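PDB 7N7Z: acetyl-CoA C-acetyltransferase from Syntrophomonas wolfei subsp. wolfei, which probably joins two acetyl-CoA molecules into acetoacetyl-CoA with release of CoA, or runs the reverse thiolytic cleavage. Local coordinates for residues E54-T59 with C86-N91; A58-A63 with H358-T363; I113-A118 with A257-F262; R97-A102 with V280-E285; R29-A34 with A63-L68. One frame throughout, in Å; residues are numbered along the deposited sequence.

Interaction 1: E54-T59 with C86-N91; sequences EIVGAT and CMVSQN
Three first torsions set up one face of this parallel strand pair: Val56 carries CG1 anti to its backbone N (chi1 -173°), whereas Cys86 SG (80°) and Val88 CG1 (51°) both take the crowded position between backbone N and carbonyl carbon. The outcome is a small apolar cluster in which Val56 CG1 lies 3.8 Å from Cys86 SG and 4.0 Å from Val88 CG1, the two valines crossing obliquely, with the methyl of Ala58 loosely alongside. Met87 belongs to the other face. Its CG is anti to the backbone N and the chain bends at the last torsion, and its sulphur SD meets Thr59 CG2 at 3.6 Å. The same threonine turns OG1 anti to its own N, where the hydroxyl bonds to Val119 O of the next strand.

Gly57 is the best-held link between the backbones. Its N donates almost straight to Cys86 O at 2.9 Å, and its O receives Val88 N at 2.8 Å nearly along the C=O axis. The rungs to each side are weak, at 3.3 Å from Cys86 N to Ile55 O and 3.4 Å from Thr59 N to Val88 O, so the pairing loosens away from the glycine.

The two strands bracket a beta-alpha-beta crossover through helix 69-76, whose Pro69 and Pro70 pack on Met87. Helix 94-107 lies over the valine face, placing Ala98 and Ile101 against Val88. Strand 54-58 is flanked on its other edge by strand 113-121, while Met87 to Ser89 continue the sheet as an antiparallel ladder with a strand of the second subunit.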
# COMPACT_ATOMS: atom_id res chain seq x y z
N GLU B 54 -28.68 -25.26 -0.73
CA GLU B 54 -28.03 -23.97 -0.61
C GLU B 54 -26.83 -24.09 0.31
O GLU B 54 -26.63 -25.11 0.98
CB GLU B 54 -29.00 -22.90 -0.08
CG GLU B 54 -29.37 -23.08 1.39
CD GLU B 54 -30.21 -21.94 1.93
OE1 GLU B 54 -30.20 -20.85 1.33
OE2 GLU B 54 -30.88 -22.14 2.97
N ILE B 55 -26.03 -23.03 0.34
CA ILE B 55 -25.02 -22.83 1.37
C ILE B 55 -25.21 -21.43 1.94
O ILE B 55 -25.33 -20.46 1.18
CB ILE B 55 -23.59 -23.00 0.83
CG1 ILE B 55 -22.57 -22.81 1.96
CG2 ILE B 55 -23.32 -22.02 -0.30
CD1 ILE B 55 -21.14 -23.03 1.55
N VAL B 56 -25.28 -21.34 3.26
CA VAL B 56 -25.28 -20.06 3.96
C VAL B 56 -23.93 -19.95 4.66
O VAL B 56 -23.67 -20.64 5.65
CB VAL B 56 -26.44 -19.96 4.96
CG1 VAL B 56 -26.51 -18.55 5.54
CG2 VAL B 56 -27.76 -20.32 4.28
N GLY B 57 -23.07 -19.09 4.13
CA GLY B 57 -21.70 -18.96 4.62
C GLY B 57 -21.57 -17.81 5.59
O GLY B 57 -22.01 -16.69 5.32
N ALA B 58 -20.95 -18.09 6.73
CA ALA B 58 -20.70 -17.09 7.76
C ALA B 58 -19.22 -16.74 7.80
O ALA B 58 -18.36 -17.61 7.71
CB ALA B 58 -21.15 -17.60 9.13
N THR B 59 -18.94 -15.44 7.93
CA THR B 59 -17.59 -14.94 8.10
C THR B 59 -17.67 -13.46 8.44
O THR B 59 -18.61 -12.77 8.01
CB THR B 59 -16.73 -15.14 6.84
OG1 THR B 59 -15.35 -15.02 7.17
CG2 THR B 59 -17.08 -14.11 5.77
N CYS B 86 -25.15 -17.45 -0.20
CA CYS B 86 -25.11 -16.11 0.37
C CYS B 86 -24.10 -16.10 1.51
O CYS B 86 -23.73 -17.15 2.05
CB CYS B 86 -26.50 -15.67 0.86
SG CYS B 86 -26.95 -16.33 2.48
N MET B 87 -23.66 -14.89 1.86
CA MET B 87 -22.69 -14.68 2.92
C MET B 87 -23.30 -13.74 3.95
O MET B 87 -23.80 -12.66 3.59
CB MET B 87 -21.40 -14.09 2.36
CG MET B 87 -20.30 -13.91 3.39
SD MET B 87 -18.71 -13.62 2.61
CE MET B 87 -18.95 -11.94 2.04
N VAL B 88 -23.25 -14.14 5.21
CA VAL B 88 -23.88 -13.40 6.30
C VAL B 88 -22.82 -13.04 7.32
O VAL B 88 -21.84 -13.76 7.51
CB VAL B 88 -25.02 -14.21 6.95
CG1 VAL B 88 -24.54 -15.60 7.32
CG2 VAL B 88 -25.58 -13.49 8.18
N SER B 89 -23.03 -11.91 7.99
CA SER B 89 -22.13 -11.46 9.04
C SER B 89 -22.94 -10.84 10.17
O SER B 89 -23.76 -9.95 9.94
CB SER B 89 -21.11 -10.45 8.52
OG SER B 89 -20.23 -10.04 9.55
N GLN B 90 -22.71 -11.34 11.39
CA GLN B 90 -23.17 -10.71 12.63
C GLN B 90 -22.03 -10.72 13.64
O GLN B 90 -22.19 -11.10 14.80
CB GLN B 90 -24.41 -11.42 13.17
CG GLN B 90 -25.16 -10.62 14.24
CD GLN B 90 -26.58 -11.11 14.47
OE1 GLN B 90 -27.27 -11.52 13.54
NE2 GLN B 90 -27.03 -11.06 15.72
N ASN B 91 -20.85 -10.30 13.17
CA ASN B 91 -19.61 -10.34 13.94
C ASN B 91 -19.43 -11.70 14.60
O ASN B 91 -19.31 -12.72 13.91
CB ASN B 91 -19.59 -9.20 14.97
CG ASN B 91 -19.10 -7.89 14.38
OD1 ASN B 91 -18.26 -7.88 13.48
ND2 ASN B 91 -19.63 -6.78 14.88

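Interaction 2: A58-A63 with H358-T363; sequences ATCLHA and HPVGAT
The backbone of residues 58-63, an irregular loop leaving strand 54-58, passes hard against the first turn of helix 360-378, with Thr59 CA only 4.1 Å from Gly361 CA. That turn follows the Gly-His-Pro signature of the thiolase family, which carries His358, the predicted proton acceptor of the active site. The closeness depends on Gly361 being bare: its CA lies 3.9 Å from Cys60 N, and a beta carbon there would come within 2.9 Å of both Cys60 N and Thr59 CA, a clash. No hydrogen bond crosses the contact; Cys60 N is instead bonded to Glu120 OE1.

Side chains add little on top of the backbone packing. Cys60 CB meets Val360 CG1 at 4.1 Å, the branch that stands anti to its backbone N, and Ala58 CB faces Gly361 O at 4.0 Å. The cysteine's SG is also anti to its N, and this side chain packs on Asn91. Val360 and His358 in turn both lie close to Cys92, the predicted acyl-carrying nucleophile.

Within 358-363 the imidazole is held by the helix that follows it. One ring face lies over Val360 CA, and CB of Thr363 sits at its edge. ND1 donates, nearly in the ring plane, to Thr363 OG1 at 2.8 Å with a bent N-H angle of 140°. Such a donor role for ND1 would be consistent with an NE2 able to take up a proton. Pro359 O accepts from both Thr363 N and the threonine hydroxyl, and OG1 reaches it at just 2.5 Å, from well above the carbonyl plane.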
# COMPACT_ATOMS: atom_id res chain seq x y z
N ALA B 58 -20.95 -18.09 6.73
CA ALA B 58 -20.70 -17.09 7.76
C ALA B 58 -19.22 -16.74 7.80
O ALA B 58 -18.36 -17.61 7.71
CB ALA B 58 -21.15 -17.60 9.13
N THR B 59 -18.94 -15.44 7.93
CA THR B 59 -17.59 -14.94 8.10
C THR B 59 -17.67 -13.46 8.44
O THR B 59 -18.61 -12.77 8.01
CB THR B 59 -16.73 -15.14 6.84
OG1 THR B 59 -15.35 -15.02 7.17
CG2 THR B 59 -17.08 -14.11 5.77
N CYS B 60 -16.70 -12.98 9.21
CA CYS B 60 -16.70 -11.58 9.61
C CYS B 60 -15.90 -10.71 8.65
O CYS B 60 -16.31 -9.58 8.36
CB CYS B 60 -16.16 -11.44 11.04
SG CYS B 60 -15.95 -9.73 11.61
N LEU B 61 -14.77 -11.20 8.13
CA LEU B 61 -13.90 -10.43 7.24
C LEU B 61 -13.84 -11.11 5.87
O LEU B 61 -13.04 -12.01 5.63
CB LEU B 61 -12.49 -10.27 7.85
CG LEU B 61 -12.30 -9.09 8.81
CD1 LEU B 61 -12.34 -7.75 8.08
CD2 LEU B 61 -13.33 -9.10 9.92
N HIS B 62 -14.71 -10.64 4.97
CA HIS B 62 -14.75 -11.11 3.59
C HIS B 62 -13.45 -10.82 2.85
O HIS B 62 -12.95 -11.67 2.10
CB HIS B 62 -15.94 -10.44 2.90
CG HIS B 62 -15.95 -10.56 1.40
ND1 HIS B 62 -16.64 -9.68 0.60
CD2 HIS B 62 -15.40 -11.47 0.57
CE1 HIS B 62 -16.50 -10.03 -0.66
NE2 HIS B 62 -15.75 -11.11 -0.71
N ALA B 63 -12.91 -9.62 3.04
CA ALA B 63 -11.85 -9.11 2.18
C ALA B 63 -10.75 -10.14 1.93
O ALA B 63 -10.26 -10.79 2.86
CB ALA B 63 -11.25 -7.85 2.81
N HIS B 358 -11.02 -17.34 19.87
CA HIS B 358 -12.25 -16.75 19.35
C HIS B 358 -12.08 -16.40 17.88
O HIS B 358 -11.86 -15.24 17.52
CB HIS B 358 -12.64 -15.51 20.16
CG HIS B 358 -13.94 -14.89 19.73
ND1 HIS B 358 -14.97 -15.63 19.19
CD2 HIS B 358 -14.36 -13.61 19.75
CE1 HIS B 358 -15.98 -14.82 18.91
NE2 HIS B 358 -15.64 -13.59 19.24
N PRO B 359 -12.19 -17.39 17.00
CA PRO B 359 -12.32 -17.06 15.57
C PRO B 359 -13.69 -16.46 15.33
O PRO B 359 -14.69 -17.18 15.34
CB PRO B 359 -12.15 -18.41 14.87
CG PRO B 359 -12.53 -19.43 15.91
CD PRO B 359 -12.22 -18.84 17.26
N VAL B 360 -13.75 -15.15 15.10
CA VAL B 360 -15.01 -14.42 15.20
C VAL B 360 -16.08 -15.04 14.30
O VAL B 360 -17.17 -15.37 14.76
CB VAL B 360 -14.79 -12.93 14.87
CG1 VAL B 360 -16.07 -12.14 15.10
CG2 VAL B 360 -13.66 -12.36 15.70
N GLY B 361 -15.78 -15.18 13.01
CA GLY B 361 -16.78 -15.64 12.07
C GLY B 361 -17.21 -17.08 12.29
O GLY B 361 -18.36 -17.44 12.00
N ALA B 362 -16.31 -17.92 12.78
CA ALA B 362 -16.61 -19.33 12.98
C ALA B 362 -17.22 -19.63 14.34
O ALA B 362 -17.90 -20.65 14.49
CB ALA B 362 -15.33 -20.17 12.82
N THR B 363 -17.00 -18.76 15.33
CA THR B 363 -17.35 -19.11 16.71
C THR B 363 -18.84 -19.33 16.88
O THR B 363 -19.27 -20.22 17.61
CB THR B 363 -16.87 -18.01 17.66
OG1 THR B 363 -15.44 -17.95 17.64
CG2 THR B 363 -17.34 -18.28 19.08

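Interaction 3: I113-A118 with A257-F262; sequences ISLVTA and AAAAVF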
# COMPACT_ATOMS: atom_id res chain seq x y z
N ILE B 113 -32.55 -29.15 2.40
CA ILE B 113 -31.22 -29.39 2.94
C ILE B 113 -30.40 -28.13 2.74
O ILE B 113 -30.31 -27.62 1.62
CB ILE B 113 -30.54 -30.59 2.26
CG1 ILE B 113 -31.52 -31.76 2.12
CG2 ILE B 113 -29.29 -31.00 3.04
CD1 ILE B 113 -30.94 -32.97 1.41
N SER B 114 -29.80 -27.63 3.82
CA SER B 114 -29.01 -26.41 3.78
C SER B 114 -27.66 -26.66 4.43
O SER B 114 -27.59 -27.22 5.53
CB SER B 114 -29.72 -25.26 4.49
OG SER B 114 -30.82 -24.79 3.72
N LEU B 115 -26.59 -26.25 3.74
CA LEU B 115 -25.25 -26.29 4.30
C LEU B 115 -24.95 -24.93 4.93
O LEU B 115 -25.21 -23.89 4.32
CB LEU B 115 -24.22 -26.62 3.22
CG LEU B 115 -22.75 -26.49 3.62
CD1 LEU B 115 -22.43 -27.38 4.82
CD2 LEU B 115 -21.85 -26.83 2.45
N VAL B 116 -24.41 -24.94 6.14
CA VAL B 116 -23.98 -23.73 6.82
C VAL B 116 -22.48 -23.85 7.09
O VAL B 116 -22.05 -24.81 7.74
CB VAL B 116 -24.75 -23.49 8.13
CG1 VAL B 116 -24.23 -22.25 8.84
CG2 VAL B 116 -26.24 -23.36 7.85
N THR B 117 -21.71 -22.90 6.59
CA THR B 117 -20.28 -22.82 6.86
C THR B 117 -19.99 -21.55 7.65
O THR B 117 -20.60 -20.50 7.40
CB THR B 117 -19.46 -22.83 5.57
OG1 THR B 117 -19.82 -21.70 4.76
CG2 THR B 117 -19.70 -24.11 4.79
N ALA B 118 -19.07 -21.65 8.60
CA ALA B 118 -18.67 -20.52 9.43
C ALA B 118 -17.16 -20.56 9.56
O ALA B 118 -16.60 -21.55 10.03
CB ALA B 118 -19.34 -20.58 10.80
N ALA B 257 -12.67 -23.00 11.05
CA ALA B 257 -13.86 -23.14 10.22
C ALA B 257 -14.73 -24.25 10.80
O ALA B 257 -14.23 -25.30 11.19
CB ALA B 257 -13.50 -23.46 8.77
N ALA B 258 -16.03 -23.98 10.86
CA ALA B 258 -17.02 -24.97 11.26
C ALA B 258 -18.07 -25.09 10.16
O ALA B 258 -18.26 -24.18 9.35
CB ALA B 258 -17.69 -24.60 12.58
N ALA B 259 -18.75 -26.23 10.12
CA ALA B 259 -19.78 -26.47 9.13
C ALA B 259 -20.83 -27.40 9.70
O ALA B 259 -20.58 -28.16 10.64
CB ALA B 259 -19.20 -27.05 7.84
N ALA B 260 -22.03 -27.34 9.12
CA ALA B 260 -23.14 -28.16 9.58
C ALA B 260 -24.12 -28.36 8.44
O ALA B 260 -24.30 -27.47 7.60
CB ALA B 260 -23.83 -27.53 10.79
N VAL B 261 -24.76 -29.53 8.43
CA VAL B 261 -25.79 -29.86 7.45
C VAL B 261 -27.12 -29.90 8.18
O VAL B 261 -27.32 -30.72 9.09
CB VAL B 261 -25.50 -31.21 6.76
CG1 VAL B 261 -26.62 -31.55 5.79
CG2 VAL B 261 -24.16 -31.16 6.05
N PHE B 262 -28.03 -29.01 7.79
CA PHE B 262 -29.35 -28.92 8.38
C PHE B 262 -30.39 -29.50 7.43
O PHE B 262 -30.20 -29.51 6.21
CB PHE B 262 -29.71 -27.47 8.73
CG PHE B 262 -28.79 -26.85 9.74
CD1 PHE B 262 -27.62 -26.22 9.34
CD2 PHE B 262 -29.08 -26.92 11.09
CE1 PHE B 262 -26.77 -25.65 10.27
CE2 PHE B 262 -28.23 -26.35 12.03
CZ PHE B 262 -27.08 -25.72 11.61
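Strands 113-118 and 257-262 run antiparallel, 169° between their directions, joined by six backbone hydrogen bonds through the pairs Ser114-Phe262, Val116-Ala260 and Ala118-Ala258. They are central neighbours in the mixed sheet of the N-terminal thiolase domain. The tightest rung is Ala258 N to Ala118 O at 2.6 Å; most of the others are also close to straight.

Alanines fill most of 257-262, so the large side chains gather at one end. On the face of Val116, Phe262 holds CG anti to its carbonyl carbon, beside the backbone N, which sets Ser114 O at the ring edge, in plane. Val116 CG2 approaches CE1 obliquely at 3.4 Å. The tip of the ring, CZ, meets Thr99 CG2, and the ring also touches Cys103, both of helix 94-107. An alanine in place of Phe262 would have no ring to set against Val116 and Thr99, and would probably loosen the helix against this end of the sheet. Ser114 OG is hydrogen-bonded to Glu54 OE2 of strand 54-58. On the opposite face Ile113 CG2 and Val261 CG1 lie side by side at 3.9 Å, while helix 30-45 packs on Thr117 and Ala259. Leu115, with chi2 at 58°, leans CD1 across to the partner strand, 3.4 Å from Ala260 O.

Interaction 4: R97-A102 with V280-E285; sequences RATEIA and VGICSE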
# COMPACT_ATOMS: atom_id res chain seq x y z
N ARG B 97 -26.06 -16.79 13.11
CA ARG B 97 -27.06 -16.16 12.24
C ARG B 97 -27.18 -16.90 10.91
O ARG B 97 -28.28 -17.04 10.37
CB ARG B 97 -26.71 -14.69 12.00
CG ARG B 97 -27.82 -13.89 11.32
CD ARG B 97 -29.08 -13.81 12.18
NE ARG B 97 -30.20 -13.16 11.50
CZ ARG B 97 -30.49 -11.87 11.58
NH1 ARG B 97 -29.76 -11.04 12.30
NH2 ARG B 97 -31.56 -11.41 10.93
N ALA B 98 -26.05 -17.38 10.37
CA ALA B 98 -26.12 -18.27 9.21
C ALA B 98 -26.98 -19.49 9.52
O ALA B 98 -27.76 -19.94 8.67
CB ALA B 98 -24.71 -18.70 8.80
N THR B 99 -26.85 -20.03 10.73
CA THR B 99 -27.68 -21.16 11.13
C THR B 99 -29.15 -20.79 11.11
O THR B 99 -29.99 -21.56 10.63
CB THR B 99 -27.26 -21.64 12.52
OG1 THR B 99 -25.91 -22.12 12.47
CG2 THR B 99 -28.18 -22.74 13.02
N GLU B 100 -29.50 -19.61 11.64
CA GLU B 100 -30.90 -19.19 11.65
C GLU B 100 -31.43 -19.02 10.24
O GLU B 100 -32.50 -19.54 9.89
CB GLU B 100 -31.05 -17.89 12.45
CG GLU B 100 -32.48 -17.58 12.84
CD GLU B 100 -32.63 -16.24 13.53
OE1 GLU B 100 -33.40 -16.17 14.52
OE2 GLU B 100 -31.99 -15.26 13.09
N ILE B 101 -30.70 -18.28 9.40
CA ILE B 101 -31.16 -18.02 8.03
C ILE B 101 -31.45 -19.34 7.32
O ILE B 101 -32.49 -19.49 6.66
CB ILE B 101 -30.12 -17.19 7.27
CG1 ILE B 101 -30.05 -15.77 7.83
CG2 ILE B 101 -30.45 -17.15 5.78
CD1 ILE B 101 -28.79 -15.02 7.46
N ALA B 102 -30.54 -20.30 7.44
CA ALA B 102 -30.74 -21.59 6.79
C ALA B 102 -31.93 -22.33 7.41
O ALA B 102 -32.76 -22.89 6.68
CB ALA B 102 -29.47 -22.44 6.90
N VAL B 280 -34.65 -26.08 18.54
CA VAL B 280 -35.73 -25.69 19.43
C VAL B 280 -36.04 -24.20 19.32
O VAL B 280 -37.19 -23.81 19.18
CB VAL B 280 -35.39 -26.07 20.89
CG1 VAL B 280 -36.51 -25.65 21.83
CG2 VAL B 280 -35.12 -27.57 21.01
N GLY B 281 -35.00 -23.37 19.38
CA GLY B 281 -35.18 -21.94 19.27
C GLY B 281 -33.87 -21.28 18.89
O GLY B 281 -32.79 -21.86 19.02
N ILE B 282 -33.99 -20.04 18.42
CA ILE B 282 -32.84 -19.26 18.00
C ILE B 282 -33.31 -17.84 17.72
O ILE B 282 -34.33 -17.63 17.05
CB ILE B 282 -32.16 -19.88 16.76
CG1 ILE B 282 -30.90 -19.09 16.40
CG2 ILE B 282 -33.12 -19.92 15.59
CD1 ILE B 282 -29.95 -19.85 15.50
N CYS B 283 -32.59 -16.85 18.24
CA CYS B 283 -33.02 -15.46 18.10
C CYS B 283 -31.85 -14.55 18.44
O CYS B 283 -30.81 -14.99 18.92
CB CYS B 283 -34.23 -15.16 18.99
SG CYS B 283 -33.89 -15.29 20.77
N SER B 284 -32.05 -13.26 18.17
CA SER B 284 -31.10 -12.22 18.52
C SER B 284 -31.71 -11.28 19.55
O SER B 284 -32.93 -11.23 19.73
CB SER B 284 -30.67 -11.42 17.28
OG SER B 284 -30.18 -12.28 16.27
N GLU B 285 -30.85 -10.53 20.22
CA GLU B 285 -31.27 -9.49 21.15
C GLU B 285 -30.07 -8.63 21.50
O GLU B 285 -29.04 -9.14 21.96
CB GLU B 285 -31.90 -10.09 22.41
CG GLU B 285 -32.46 -9.05 23.37
CD GLU B 285 -33.72 -8.38 22.86
OE1 GLU B 285 -34.31 -8.89 21.88
OE2 GLU B 285 -34.13 -7.35 23.44
O HOH W 1 -32.02 -12.46 14.58
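Apolar contact is carried by Ile282, which crosses the stem of Glu100 obliquely. Its CD1 touches Glu100 CB at 3.8 Å, its CG2 lies 3.7 Å from Glu100 CG, and CD1 also nears Thr99 CG2. With an alanine at Ile282 the CG2 and CD1 contacts would be gone, and the helix is likely to sit less firmly on the strand.

Charge governs the far end. Glu100 OE1 comes to 3.1 Å from Ile282 O, two acceptors brought together; Lys110 of the second subunit pairs with both, by a salt bridge to OE1 and a weak hydrogen bond to the carbonyl. The other oxygen, OE2, forms a salt bridge with Arg97 NE at 3.2 Å, lying well out of the guanidinium plane, so charge alone acts.

One water completes the link, donating to Glu100 OE2 at 3.2 Å and bonded to Ser284 OG at 2.5 Å, while sitting over the centre of the Arg97 guanidinium. That arginine spends NH1 on Gln90 and NH2 on Glu54 of the second subunit.

Helix 94-107 belongs to the central helical layer of the thiolase fold: Val88 and Val116 of strands 84-89 and 113-121 meet it on one side, strands 277-285 and 394-400 on another, and Cys283 turns away to helix 296-307.

Interaction 5: R29-A34 with A63-L68; sequences RANDLA and AGNGSL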
# COMPACT_ATOMS: atom_id res chain seq x y z
N ARG B 29 -5.93 -20.43 3.83
CA ARG B 29 -6.88 -19.35 3.67
C ARG B 29 -8.28 -19.79 4.11
O ARG B 29 -8.58 -20.98 4.23
CB ARG B 29 -6.92 -18.87 2.22
CG ARG B 29 -5.56 -18.40 1.69
CD ARG B 29 -5.15 -17.06 2.28
NE ARG B 29 -6.11 -16.00 1.97
CZ ARG B 29 -6.20 -15.39 0.80
NH1 ARG B 29 -5.40 -15.70 -0.21
NH2 ARG B 29 -7.11 -14.44 0.63
N ALA B 30 -9.13 -18.80 4.36
CA ALA B 30 -10.44 -19.07 4.96
C ALA B 30 -11.25 -20.06 4.13
O ALA B 30 -11.90 -20.96 4.68
CB ALA B 30 -11.21 -17.77 5.14
N ASN B 31 -11.21 -19.92 2.80
CA ASN B 31 -12.04 -20.77 1.95
C ASN B 31 -11.61 -22.23 2.01
O ASN B 31 -12.45 -23.13 1.93
CB ASN B 31 -12.01 -20.27 0.51
CG ASN B 31 -12.64 -18.90 0.36
OD1 ASN B 31 -13.27 -18.39 1.29
ND2 ASN B 31 -12.47 -18.30 -0.81
N ASP B 32 -10.31 -22.49 2.14
CA ASP B 32 -9.83 -23.87 2.18
C ASP B 32 -10.08 -24.52 3.53
O ASP B 32 -10.26 -25.74 3.59
CB ASP B 32 -8.35 -23.91 1.81
CG ASP B 32 -8.05 -23.18 0.51
OD1 ASP B 32 -8.72 -23.48 -0.50
OD2 ASP B 32 -7.15 -22.31 0.50
N LEU B 33 -10.11 -23.74 4.61
CA LEU B 33 -10.58 -24.27 5.88
C LEU B 33 -12.07 -24.57 5.82
O LEU B 33 -12.53 -25.60 6.34
CB LEU B 33 -10.29 -23.28 7.01
CG LEU B 33 -8.85 -23.16 7.51
CD1 LEU B 33 -8.68 -21.87 8.30
CD2 LEU B 33 -8.45 -24.36 8.35
N ALA B 34 -12.85 -23.67 5.20
CA ALA B 34 -14.28 -23.90 5.07
C ALA B 34 -14.56 -25.17 4.28
O ALA B 34 -15.48 -25.93 4.61
CB ALA B 34 -14.93 -22.70 4.39
N ALA B 63 -12.91 -9.62 3.04
CA ALA B 63 -11.85 -9.11 2.18
C ALA B 63 -10.75 -10.14 1.93
O ALA B 63 -10.26 -10.79 2.86
CB ALA B 63 -11.25 -7.85 2.81
N GLY B 64 -10.37 -10.28 0.66
CA GLY B 64 -9.27 -11.12 0.25
C GLY B 64 -9.63 -12.52 -0.18
O GLY B 64 -8.78 -13.22 -0.75
N ASN B 65 -10.87 -12.96 0.07
CA ASN B 65 -11.26 -14.34 -0.16
C ASN B 65 -12.08 -14.54 -1.43
O ASN B 65 -12.68 -15.60 -1.61
CB ASN B 65 -12.04 -14.86 1.06
CG ASN B 65 -11.18 -14.97 2.30
OD1 ASN B 65 -11.45 -14.34 3.32
ND2 ASN B 65 -10.12 -15.77 2.21
N GLY B 66 -12.12 -13.55 -2.32
CA GLY B 66 -12.71 -13.73 -3.63
C GLY B 66 -14.19 -13.41 -3.69
O GLY B 66 -14.82 -12.99 -2.72
N SER B 67 -14.75 -13.64 -4.88
CA SER B 67 -16.15 -13.34 -5.13
C SER B 67 -17.04 -14.37 -4.44
O SER B 67 -16.89 -15.58 -4.67
CB SER B 67 -16.43 -13.33 -6.63
OG SER B 67 -15.82 -12.22 -7.26
N LEU B 68 -17.96 -13.89 -3.59
CA LEU B 68 -18.90 -14.73 -2.84
C LEU B 68 -18.25 -16.05 -2.46
O LEU B 68 -18.55 -17.09 -3.07
CB LEU B 68 -20.17 -14.96 -3.65
CG LEU B 68 -21.40 -15.44 -2.86
CD1 LEU B 68 -21.73 -14.50 -1.71
CD2 LEU B 68 -22.61 -15.58 -3.79
O HOH W 2 -8.26 -13.00 3.14
O HOH W 3 -6.17 -13.62 -1.97
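Arg29 and Asn31 lie on either side of Ala30 in sequence, at the start of helix 30-45, and hold the loop 63-68 at two consecutive carbonyls. The arginine curls back through bends at its second and third torsions, bringing its guanidinium across Asn65, obliquely, with the two planes 38° apart. Asn31 crosses the same asparagine obliquely, amide to amide at 47°, its OD1 lying 3.7 Å from Asn65 CB. Between them Ala30 CB rests 4.0 Å from Asn65 CG, so the Asn65 side chain lies against residues 29-31.

The two grips differ in quality. Asn31 ND2 donates to Asn65 O at 2.8 Å, in the carbonyl plane and on a lone pair. Arg29 NH2 reaches Gly64 O at only 2.5 Å with a bent N-H angle of 120°, approaching from above the carbonyl plane, a crowded geometry. One water reinforces it, accepting from Arg29 NH1 at 2.8 Å and donating to Gly64 O at 2.9 Å. A second water accepts from Arg29 NH2 at 3.1 Å and lies 3.0 Å from Ala63 O. Gly64 and Gly66 adopt backbone angles at which a beta carbon would jam against the preceding carbonyl oxygen.

Beyond the loop stands the second subunit, whose Asp150 bonds the backbone N of both glycines. Arg29 holds the N-cap position of its helix and Leu68 that of helix 69-76. The start of one helix thus packs on the loop between strand 54-58 and helix 69-76 of a beta-alpha-beta crossover, where that loop meets the partner subunit.

Interactions 1 and 3 are laid out side by side in one sheet, since strands 54-58 and 113-121 are neighbours, with centres 10 Å apart and a probable hydrogen bond of 2.5 Å from Ala58 N to Thr117 O. Helix 94-107 of interaction 4 packs on both, and meets interaction 3 where Ala102 CB lies 3.5 Å from Val116 CG2. Interaction 2 prolongs interaction 1, sharing Ala58 and Thr59, and brings the loop beyond the strand to the predicted catalytic residues: Val360 lies about 4 Å, side chain to side chain, from Cys92 and about 9 Å from Cys388. Interaction 5 follows on the same loop through Ala63 but lies away from these sites, with its centre 23 Å from that of interaction 4. All except interaction 3 touch the second subunit.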